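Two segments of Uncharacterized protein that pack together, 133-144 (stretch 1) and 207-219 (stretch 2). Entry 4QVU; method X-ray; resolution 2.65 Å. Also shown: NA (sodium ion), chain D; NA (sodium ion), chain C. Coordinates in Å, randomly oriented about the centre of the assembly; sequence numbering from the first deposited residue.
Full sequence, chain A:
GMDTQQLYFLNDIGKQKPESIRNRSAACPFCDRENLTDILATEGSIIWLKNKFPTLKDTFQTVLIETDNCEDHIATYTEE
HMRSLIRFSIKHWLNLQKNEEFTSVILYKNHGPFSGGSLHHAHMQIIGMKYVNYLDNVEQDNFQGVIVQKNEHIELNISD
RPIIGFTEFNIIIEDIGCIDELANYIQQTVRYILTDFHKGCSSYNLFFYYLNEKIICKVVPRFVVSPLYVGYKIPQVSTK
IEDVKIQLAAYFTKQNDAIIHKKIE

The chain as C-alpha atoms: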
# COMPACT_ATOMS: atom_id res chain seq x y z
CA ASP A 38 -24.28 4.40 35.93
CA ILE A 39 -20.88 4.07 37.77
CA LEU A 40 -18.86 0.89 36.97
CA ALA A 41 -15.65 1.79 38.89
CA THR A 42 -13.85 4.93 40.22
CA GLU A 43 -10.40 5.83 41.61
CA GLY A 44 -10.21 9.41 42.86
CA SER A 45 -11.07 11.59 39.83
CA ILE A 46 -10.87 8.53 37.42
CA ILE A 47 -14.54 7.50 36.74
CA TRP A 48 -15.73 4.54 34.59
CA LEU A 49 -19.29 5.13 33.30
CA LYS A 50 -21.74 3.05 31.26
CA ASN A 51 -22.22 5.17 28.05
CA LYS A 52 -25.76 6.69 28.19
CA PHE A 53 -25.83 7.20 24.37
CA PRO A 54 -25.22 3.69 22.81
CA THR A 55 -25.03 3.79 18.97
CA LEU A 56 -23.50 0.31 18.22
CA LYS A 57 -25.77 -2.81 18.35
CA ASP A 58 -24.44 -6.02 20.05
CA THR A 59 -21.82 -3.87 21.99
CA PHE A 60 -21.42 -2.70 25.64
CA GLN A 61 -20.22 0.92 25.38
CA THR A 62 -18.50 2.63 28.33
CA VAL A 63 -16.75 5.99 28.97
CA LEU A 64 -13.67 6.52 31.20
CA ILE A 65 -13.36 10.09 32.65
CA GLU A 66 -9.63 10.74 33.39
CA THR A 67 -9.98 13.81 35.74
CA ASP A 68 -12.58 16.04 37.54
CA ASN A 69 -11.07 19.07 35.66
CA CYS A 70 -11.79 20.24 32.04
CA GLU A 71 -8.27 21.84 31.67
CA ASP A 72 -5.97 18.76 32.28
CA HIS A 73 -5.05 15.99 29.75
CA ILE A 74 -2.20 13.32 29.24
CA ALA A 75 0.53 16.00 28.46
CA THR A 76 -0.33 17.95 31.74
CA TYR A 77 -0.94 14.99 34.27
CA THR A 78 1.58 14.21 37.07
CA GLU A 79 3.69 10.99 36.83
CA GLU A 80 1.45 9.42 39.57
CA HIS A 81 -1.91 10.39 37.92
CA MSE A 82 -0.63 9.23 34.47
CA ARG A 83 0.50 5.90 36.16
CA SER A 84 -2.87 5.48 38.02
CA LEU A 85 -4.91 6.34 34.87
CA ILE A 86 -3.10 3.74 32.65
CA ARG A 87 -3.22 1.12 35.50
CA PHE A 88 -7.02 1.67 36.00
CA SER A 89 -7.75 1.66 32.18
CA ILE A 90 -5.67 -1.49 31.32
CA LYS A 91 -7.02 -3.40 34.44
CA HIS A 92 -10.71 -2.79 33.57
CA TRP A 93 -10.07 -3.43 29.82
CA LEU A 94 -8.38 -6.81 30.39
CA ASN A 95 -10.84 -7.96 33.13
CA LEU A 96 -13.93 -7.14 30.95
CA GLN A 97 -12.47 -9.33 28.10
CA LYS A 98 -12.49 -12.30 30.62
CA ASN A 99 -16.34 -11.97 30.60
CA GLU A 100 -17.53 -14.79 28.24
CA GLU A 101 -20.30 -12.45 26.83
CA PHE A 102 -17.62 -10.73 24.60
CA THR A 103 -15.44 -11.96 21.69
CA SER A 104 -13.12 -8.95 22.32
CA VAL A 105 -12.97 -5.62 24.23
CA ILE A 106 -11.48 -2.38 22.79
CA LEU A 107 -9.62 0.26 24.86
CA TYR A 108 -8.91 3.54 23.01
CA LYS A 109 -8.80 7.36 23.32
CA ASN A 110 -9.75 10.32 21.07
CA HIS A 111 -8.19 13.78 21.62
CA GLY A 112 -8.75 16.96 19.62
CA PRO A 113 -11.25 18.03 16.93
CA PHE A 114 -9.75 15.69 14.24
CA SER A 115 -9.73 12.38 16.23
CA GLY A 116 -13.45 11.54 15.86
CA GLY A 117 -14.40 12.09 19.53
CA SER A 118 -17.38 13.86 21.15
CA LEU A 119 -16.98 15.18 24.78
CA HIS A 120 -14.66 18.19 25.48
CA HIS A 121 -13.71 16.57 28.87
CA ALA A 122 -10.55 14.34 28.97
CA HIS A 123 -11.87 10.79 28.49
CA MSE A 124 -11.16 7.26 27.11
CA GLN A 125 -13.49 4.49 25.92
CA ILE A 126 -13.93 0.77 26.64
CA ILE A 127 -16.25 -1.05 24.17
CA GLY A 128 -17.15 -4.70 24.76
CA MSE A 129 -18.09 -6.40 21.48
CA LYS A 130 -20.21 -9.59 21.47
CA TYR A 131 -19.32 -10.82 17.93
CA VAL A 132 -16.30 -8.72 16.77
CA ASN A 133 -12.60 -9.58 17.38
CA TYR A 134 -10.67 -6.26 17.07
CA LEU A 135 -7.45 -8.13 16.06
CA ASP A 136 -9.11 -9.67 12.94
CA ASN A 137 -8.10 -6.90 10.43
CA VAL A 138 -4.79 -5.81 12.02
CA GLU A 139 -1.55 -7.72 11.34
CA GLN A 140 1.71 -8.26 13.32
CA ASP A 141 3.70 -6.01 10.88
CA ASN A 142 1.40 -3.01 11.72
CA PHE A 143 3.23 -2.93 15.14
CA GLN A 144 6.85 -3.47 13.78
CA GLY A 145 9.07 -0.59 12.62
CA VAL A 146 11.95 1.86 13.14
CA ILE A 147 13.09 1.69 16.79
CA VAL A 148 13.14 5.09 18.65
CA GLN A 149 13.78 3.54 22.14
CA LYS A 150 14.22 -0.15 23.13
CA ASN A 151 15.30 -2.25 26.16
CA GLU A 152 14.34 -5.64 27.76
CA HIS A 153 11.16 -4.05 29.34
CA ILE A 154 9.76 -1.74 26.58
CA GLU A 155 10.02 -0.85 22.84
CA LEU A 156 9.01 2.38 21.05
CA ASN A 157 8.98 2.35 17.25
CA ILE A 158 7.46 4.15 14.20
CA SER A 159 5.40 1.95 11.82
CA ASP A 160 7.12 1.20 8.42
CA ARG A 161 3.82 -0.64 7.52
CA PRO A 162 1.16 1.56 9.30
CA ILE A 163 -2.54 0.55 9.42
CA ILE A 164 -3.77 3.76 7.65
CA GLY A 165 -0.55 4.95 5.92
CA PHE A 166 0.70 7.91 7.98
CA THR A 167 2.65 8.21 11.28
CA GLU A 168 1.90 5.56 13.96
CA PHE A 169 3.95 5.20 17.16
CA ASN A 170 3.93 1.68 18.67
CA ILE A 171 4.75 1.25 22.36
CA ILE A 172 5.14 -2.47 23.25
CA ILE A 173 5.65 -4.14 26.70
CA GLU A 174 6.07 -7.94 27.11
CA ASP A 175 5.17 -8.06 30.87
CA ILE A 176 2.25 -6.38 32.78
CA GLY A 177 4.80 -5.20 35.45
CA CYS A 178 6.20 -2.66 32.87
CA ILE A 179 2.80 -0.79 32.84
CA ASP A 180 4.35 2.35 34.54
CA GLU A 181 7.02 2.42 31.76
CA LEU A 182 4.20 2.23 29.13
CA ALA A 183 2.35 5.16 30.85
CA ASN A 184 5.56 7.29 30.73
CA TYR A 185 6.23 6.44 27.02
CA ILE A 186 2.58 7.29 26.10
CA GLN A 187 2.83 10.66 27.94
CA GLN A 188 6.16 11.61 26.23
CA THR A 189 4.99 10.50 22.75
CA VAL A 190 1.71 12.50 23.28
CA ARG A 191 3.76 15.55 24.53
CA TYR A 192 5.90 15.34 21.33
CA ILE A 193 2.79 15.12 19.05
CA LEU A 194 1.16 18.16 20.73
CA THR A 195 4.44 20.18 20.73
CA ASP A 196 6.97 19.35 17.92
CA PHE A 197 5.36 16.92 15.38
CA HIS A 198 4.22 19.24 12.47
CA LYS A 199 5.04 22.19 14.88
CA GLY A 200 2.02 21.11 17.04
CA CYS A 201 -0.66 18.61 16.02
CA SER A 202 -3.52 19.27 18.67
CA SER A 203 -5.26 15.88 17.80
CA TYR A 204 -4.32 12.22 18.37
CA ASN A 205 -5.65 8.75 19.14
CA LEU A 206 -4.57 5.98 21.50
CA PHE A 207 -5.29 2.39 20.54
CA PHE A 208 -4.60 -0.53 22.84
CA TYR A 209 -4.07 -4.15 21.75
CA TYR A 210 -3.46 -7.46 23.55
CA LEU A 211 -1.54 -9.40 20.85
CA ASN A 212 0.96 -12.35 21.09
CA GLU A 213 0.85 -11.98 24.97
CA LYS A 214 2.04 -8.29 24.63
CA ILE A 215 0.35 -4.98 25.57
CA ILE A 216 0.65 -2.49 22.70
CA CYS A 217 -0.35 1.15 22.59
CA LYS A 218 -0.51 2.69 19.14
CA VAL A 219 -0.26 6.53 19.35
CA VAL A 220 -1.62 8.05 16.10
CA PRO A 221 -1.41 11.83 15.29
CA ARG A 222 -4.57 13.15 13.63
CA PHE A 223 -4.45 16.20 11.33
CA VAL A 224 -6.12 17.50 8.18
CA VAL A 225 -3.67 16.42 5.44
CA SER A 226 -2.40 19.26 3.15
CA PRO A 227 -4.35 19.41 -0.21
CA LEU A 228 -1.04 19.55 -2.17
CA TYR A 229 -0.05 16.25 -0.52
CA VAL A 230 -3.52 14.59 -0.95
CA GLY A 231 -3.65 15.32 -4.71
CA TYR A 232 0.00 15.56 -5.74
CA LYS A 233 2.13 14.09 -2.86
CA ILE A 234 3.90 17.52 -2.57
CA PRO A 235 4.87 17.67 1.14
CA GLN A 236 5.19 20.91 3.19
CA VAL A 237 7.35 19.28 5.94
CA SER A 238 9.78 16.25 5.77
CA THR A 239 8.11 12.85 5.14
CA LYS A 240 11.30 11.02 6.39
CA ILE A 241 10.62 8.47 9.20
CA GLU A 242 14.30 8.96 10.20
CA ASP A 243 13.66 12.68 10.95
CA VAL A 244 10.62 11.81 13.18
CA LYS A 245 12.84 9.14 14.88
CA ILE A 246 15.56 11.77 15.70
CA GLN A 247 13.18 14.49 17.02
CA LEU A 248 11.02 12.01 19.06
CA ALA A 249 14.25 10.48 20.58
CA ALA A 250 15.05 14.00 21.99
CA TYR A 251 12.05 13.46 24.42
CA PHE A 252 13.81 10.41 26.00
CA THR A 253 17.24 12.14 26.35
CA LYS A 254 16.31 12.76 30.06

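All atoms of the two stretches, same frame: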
# COMPACT_ATOMS: atom_id res chain seq x y z
N ASN A 133 -13.97 -9.43 16.87
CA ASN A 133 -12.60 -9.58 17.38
C ASN A 133 -11.78 -8.45 16.76
O ASN A 133 -11.56 -8.45 15.54
CB ASN A 133 -12.05 -10.97 17.06
CG ASN A 133 -10.72 -11.28 17.71
OD1 ASN A 133 -9.90 -10.39 17.99
ND2 ASN A 133 -10.48 -12.55 17.95
N TYR A 134 -11.36 -7.46 17.57
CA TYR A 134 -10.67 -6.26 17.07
C TYR A 134 -9.31 -6.57 16.42
O TYR A 134 -8.80 -5.71 15.70
CB TYR A 134 -10.46 -5.22 18.18
CG TYR A 134 -9.48 -5.60 19.26
CD1 TYR A 134 -8.12 -5.32 19.13
CD2 TYR A 134 -9.91 -6.15 20.47
CE1 TYR A 134 -7.21 -5.64 20.13
CE2 TYR A 134 -9.01 -6.46 21.48
CZ TYR A 134 -7.66 -6.20 21.31
OH TYR A 134 -6.76 -6.50 22.30
N LEU A 135 -8.73 -7.76 16.65
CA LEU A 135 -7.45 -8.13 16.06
C LEU A 135 -7.59 -8.65 14.63
O LEU A 135 -6.61 -8.63 13.87
CB LEU A 135 -6.76 -9.21 16.91
CG LEU A 135 -6.18 -8.77 18.26
CD1 LEU A 135 -5.70 -9.98 19.03
CD2 LEU A 135 -5.04 -7.77 18.08
N ASP A 136 -8.81 -9.08 14.24
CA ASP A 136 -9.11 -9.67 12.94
C ASP A 136 -8.42 -8.97 11.75
O ASP A 136 -7.71 -9.65 11.02
CB ASP A 136 -10.61 -9.69 12.65
CG ASP A 136 -11.35 -10.82 13.34
OD1 ASP A 136 -10.69 -11.61 14.05
OD2 ASP A 136 -12.58 -10.92 13.16
N ASN A 137 -8.61 -7.65 11.58
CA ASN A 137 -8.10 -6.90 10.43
C ASN A 137 -6.83 -6.10 10.72
O ASN A 137 -6.51 -5.19 9.96
CB ASN A 137 -9.18 -5.95 9.91
CG ASN A 137 -10.47 -6.63 9.55
OD1 ASN A 137 -10.50 -7.76 9.06
ND2 ASN A 137 -11.57 -5.94 9.78
N VAL A 138 -6.10 -6.43 11.76
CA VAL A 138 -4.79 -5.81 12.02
C VAL A 138 -3.76 -6.95 11.97
O VAL A 138 -4.07 -8.08 12.36
CB VAL A 138 -4.67 -4.93 13.31
CG1 VAL A 138 -5.57 -3.70 13.21
CG2 VAL A 138 -4.95 -5.72 14.59
N GLU A 139 -2.57 -6.68 11.42
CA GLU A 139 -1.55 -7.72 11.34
C GLU A 139 -0.35 -7.35 12.22
O GLU A 139 -0.21 -6.20 12.62
CB GLU A 139 -1.11 -7.99 9.89
CG GLU A 139 -0.60 -6.79 9.12
CD GLU A 139 0.21 -7.17 7.90
OE1 GLU A 139 1.25 -7.85 8.07
OE2 GLU A 139 -0.17 -6.76 6.78
N GLN A 140 0.49 -8.35 12.51
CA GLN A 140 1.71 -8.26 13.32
C GLN A 140 2.64 -7.14 12.83
O GLN A 140 3.14 -6.36 13.65
CB GLN A 140 2.45 -9.62 13.29
CG GLN A 140 1.62 -10.76 13.90
CD GLN A 140 2.22 -12.15 13.72
OE1 GLN A 140 2.81 -12.48 12.68
NE2 GLN A 140 1.98 -13.01 14.70
N ASP A 141 2.82 -7.02 11.49
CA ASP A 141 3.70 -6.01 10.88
C ASP A 141 3.19 -4.58 11.04
O ASP A 141 3.98 -3.65 10.82
CB ASP A 141 3.93 -6.31 9.39
CG ASP A 141 4.90 -7.45 9.13
OD1 ASP A 141 5.26 -8.18 10.10
OD2 ASP A 141 5.31 -7.63 7.96
N ASN A 142 1.92 -4.36 11.46
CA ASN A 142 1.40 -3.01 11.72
C ASN A 142 1.97 -2.43 13.03
O ASN A 142 1.81 -1.23 13.29
CB ASN A 142 -0.14 -2.97 11.77
CG ASN A 142 -0.86 -3.31 10.49
OD1 ASN A 142 -1.86 -4.02 10.50
ND2 ASN A 142 -0.36 -2.84 9.36
N PHE A 143 2.66 -3.28 13.83
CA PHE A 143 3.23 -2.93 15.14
C PHE A 143 4.79 -3.01 15.14
O PHE A 143 5.42 -2.67 16.14
CB PHE A 143 2.62 -3.85 16.24
CG PHE A 143 1.11 -3.85 16.20
CD1 PHE A 143 0.38 -2.75 16.67
CD2 PHE A 143 0.41 -4.90 15.62
CE1 PHE A 143 -1.02 -2.73 16.57
CE2 PHE A 143 -0.99 -4.87 15.52
CZ PHE A 143 -1.69 -3.78 15.99
N GLN A 144 5.39 -3.43 13.99
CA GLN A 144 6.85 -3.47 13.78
C GLN A 144 7.28 -2.14 13.17
O GLN A 144 6.44 -1.40 12.67
CB GLN A 144 7.27 -4.64 12.86
CG GLN A 144 6.75 -6.04 13.22
CD GLN A 144 7.44 -6.74 14.37
OE1 GLN A 144 8.21 -6.16 15.13
NE2 GLN A 144 7.16 -8.02 14.51
N PHE A 207 -4.66 3.69 20.78
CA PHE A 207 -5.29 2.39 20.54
C PHE A 207 -4.53 1.34 21.29
O PHE A 207 -3.31 1.28 21.19
CB PHE A 207 -5.40 2.03 19.06
CG PHE A 207 -6.13 3.04 18.23
CD1 PHE A 207 -7.51 3.15 18.30
CD2 PHE A 207 -5.44 3.87 17.36
CE1 PHE A 207 -8.19 4.10 17.54
CE2 PHE A 207 -6.12 4.81 16.59
CZ PHE A 207 -7.49 4.92 16.69
N PHE A 208 -5.24 0.53 22.08
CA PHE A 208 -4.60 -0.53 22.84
C PHE A 208 -4.94 -1.87 22.23
O PHE A 208 -6.04 -2.06 21.71
CB PHE A 208 -5.00 -0.47 24.31
CG PHE A 208 -4.39 0.68 25.07
CD1 PHE A 208 -4.97 1.95 25.03
CD2 PHE A 208 -3.25 0.50 25.85
CE1 PHE A 208 -4.41 3.02 25.75
CE2 PHE A 208 -2.69 1.57 26.57
CZ PHE A 208 -3.28 2.82 26.52
N TYR A 209 -3.97 -2.78 22.28
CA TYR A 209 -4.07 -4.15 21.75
C TYR A 209 -3.41 -5.15 22.70
O TYR A 209 -2.38 -4.84 23.31
CB TYR A 209 -3.40 -4.26 20.35
CG TYR A 209 -3.68 -3.12 19.39
CD1 TYR A 209 -2.99 -1.92 19.49
CD2 TYR A 209 -4.56 -3.29 18.32
CE1 TYR A 209 -3.24 -0.87 18.61
CE2 TYR A 209 -4.79 -2.26 17.41
CZ TYR A 209 -4.14 -1.04 17.57
OH TYR A 209 -4.35 -0.01 16.69
N TYR A 210 -4.02 -6.34 22.82
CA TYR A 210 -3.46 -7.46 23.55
C TYR A 210 -3.22 -8.52 22.48
O TYR A 210 -4.16 -9.18 22.03
CB TYR A 210 -4.32 -7.94 24.74
CG TYR A 210 -3.67 -9.07 25.50
CD1 TYR A 210 -2.70 -8.81 26.47
CD2 TYR A 210 -3.97 -10.40 25.21
CE1 TYR A 210 -2.06 -9.85 27.15
CE2 TYR A 210 -3.33 -11.45 25.88
CZ TYR A 210 -2.38 -11.17 26.84
OH TYR A 210 -1.75 -12.19 27.50
N LEU A 211 -1.97 -8.56 21.96
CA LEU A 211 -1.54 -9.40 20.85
C LEU A 211 -0.27 -10.15 21.20
O LEU A 211 0.64 -9.55 21.76
CB LEU A 211 -1.31 -8.49 19.62
CG LEU A 211 -0.86 -9.15 18.30
CD1 LEU A 211 -1.97 -10.03 17.69
CD2 LEU A 211 -0.46 -8.11 17.28
N ASN A 212 -0.20 -11.46 20.86
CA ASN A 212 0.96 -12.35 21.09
C ASN A 212 1.52 -12.19 22.54
O ASN A 212 2.74 -12.12 22.74
CB ASN A 212 2.07 -12.08 20.05
CG ASN A 212 1.68 -12.22 18.60
OD1 ASN A 212 2.12 -11.46 17.73
ND2 ASN A 212 0.85 -13.21 18.27
N GLU A 213 0.60 -12.12 23.53
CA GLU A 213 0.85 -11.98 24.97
C GLU A 213 1.65 -10.68 25.29
O GLU A 213 2.40 -10.64 26.27
CB GLU A 213 1.57 -13.22 25.53
CG GLU A 213 0.72 -14.48 25.48
CD GLU A 213 1.43 -15.75 25.94
OE1 GLU A 213 1.87 -15.80 27.11
OE2 GLU A 213 1.50 -16.70 25.13
N LYS A 214 1.43 -9.62 24.48
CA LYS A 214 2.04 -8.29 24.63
C LYS A 214 0.97 -7.21 24.74
O LYS A 214 -0.09 -7.34 24.12
CB LYS A 214 2.97 -7.93 23.45
CG LYS A 214 4.11 -8.87 23.17
CD LYS A 214 4.63 -8.58 21.77
CE LYS A 214 5.57 -9.61 21.25
NZ LYS A 214 5.89 -9.37 19.82
N ILE A 215 1.25 -6.12 25.48
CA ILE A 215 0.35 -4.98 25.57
C ILE A 215 0.97 -3.89 24.72
O ILE A 215 2.10 -3.48 24.97
CB ILE A 215 0.01 -4.52 27.01
CG1 ILE A 215 -0.77 -5.64 27.76
CG2 ILE A 215 -0.80 -3.19 26.98
CD1 ILE A 215 -1.03 -5.41 29.24
N ILE A 216 0.23 -3.48 23.68
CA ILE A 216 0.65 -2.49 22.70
C ILE A 216 -0.25 -1.28 22.75
O ILE A 216 -1.48 -1.41 22.76
CB ILE A 216 0.67 -3.08 21.26
CG1 ILE A 216 1.49 -4.39 21.19
CG2 ILE A 216 1.14 -2.03 20.24
CD1 ILE A 216 1.34 -5.22 19.90
N CYS A 217 0.37 -0.09 22.73
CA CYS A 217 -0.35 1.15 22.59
C CYS A 217 0.11 1.83 21.33
O CYS A 217 1.28 2.22 21.22
CB CYS A 217 -0.23 2.06 23.80
SG CYS A 217 -1.12 3.63 23.59
N LYS A 218 -0.80 1.97 20.36
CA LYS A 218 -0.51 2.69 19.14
C LYS A 218 -0.99 4.13 19.31
O LYS A 218 -2.17 4.36 19.57
CB LYS A 218 -1.13 1.99 17.92
CG LYS A 218 -0.75 2.62 16.59
CD LYS A 218 -1.43 1.95 15.41
CE LYS A 218 -0.82 0.64 15.01
NZ LYS A 218 0.47 0.82 14.30
N VAL A 219 -0.04 5.08 19.25
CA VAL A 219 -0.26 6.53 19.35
C VAL A 219 -0.29 7.05 17.92
O VAL A 219 0.69 6.87 17.19
CB VAL A 219 0.80 7.27 20.23
CG1 VAL A 219 0.33 8.68 20.56
CG2 VAL A 219 1.11 6.50 21.51
NA NA D . -4.80 -10.00 13.27
NA NA C . -7.81 -11.68 10.08
O HOH W 1 -2.49 -10.18 14.38
O HOH W 2 -10.13 -11.52 9.00

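An irregular segment often packs against a β-hairpin by a simple rule: apolar side chains cover the sheet, while a few hydrogen bonds, two of them to main-chain atoms, tie the segments together. The contact between residues 133-144 and 207-219 of this uncharacterized protein illustrates it, with 601 Å² buried between a looped, turn-rich segment, which includes a short 3-10 stretch at 140-142, and a hairpin whose strands include 207-211 and 214-219, joined by a type I' turn.

Along the hairpin, Phe 207 makes no contact with the loop, although its backbone pairs with Lys 218 in both directions and so helps to hold that lysine in register. Phe 208 points away and contributes mainly its carbonyl, whose O lies 4.1 Å from Tyr 134 CE1.

Tyr 209 is the hairpin's main aromatic contact. Its CA-to-CB bond runs sideways, and with chi1 in the m well its ring meets several loop residues. The edge of Phe 143, the residue with the largest covered area, is directed at the face of this ring, with centroids 4.7 Å apart, planes at 65° and Phe 143 CE1 3.5 Å from Tyr 209 CE1. Such a geometry sets ring hydrogens against π electrons and packs two flat groups closely without stacking them. Tyr 134 adds a further apolar contact, its CE1 4.0 Å from Tyr 209 CD2, and Val 138 CG2 approaches Tyr 209 CE2 at 4.5 Å.

At Tyr 210 the contact becomes polar. Its backbone N donates a hydrogen bond of 2.8 Å to Tyr 134 OH, lying near the plane of that ring, at its edge. Tyrosine suits the place because its ring packs against Tyr 209 while its hydroxyl reaches a strand amide. The Tyr 210 side chain, in the t rotamer, leads away from the loop at its end and remains exposed, but the main-chain O of Tyr 210 is 3.5 Å from Leu 135 CD1.

Leu 211 points toward the loop and fills the space between two of its apolar residues: Leu 211 CD1 lies 3.8 Å from Leu 135 CD2, and Leu 211 CD2 lies 3.7 Å from Phe 143 CD2.

The hairpin turn marks the exposed margin. Asn 212 has positive phi, as a type I' turn requires, and its OD1 accepts a weak hydrogen bond of 3.4 Å from Gln 140 NE2.

On the returning strand, alternation decides which residues engage. Ile 215 is out of reach and Cys 217 points away, whereas Ile 216 and Lys 218 point toward the loop. Ile 216 CG2 lies 3.7 Å from Phe 143 CD1, and its CD1 sits over one face of that ring. Lys 218, though buried, is well provided for: its CE packs 3.7 Å from Phe 143 CE1, and its NZ donates a 2.6 Å hydrogen bond to Asn 142 O. A long aliphatic chain with a charged end thus serves both the Phe 143 ring and the backbone of the 3-10 segment.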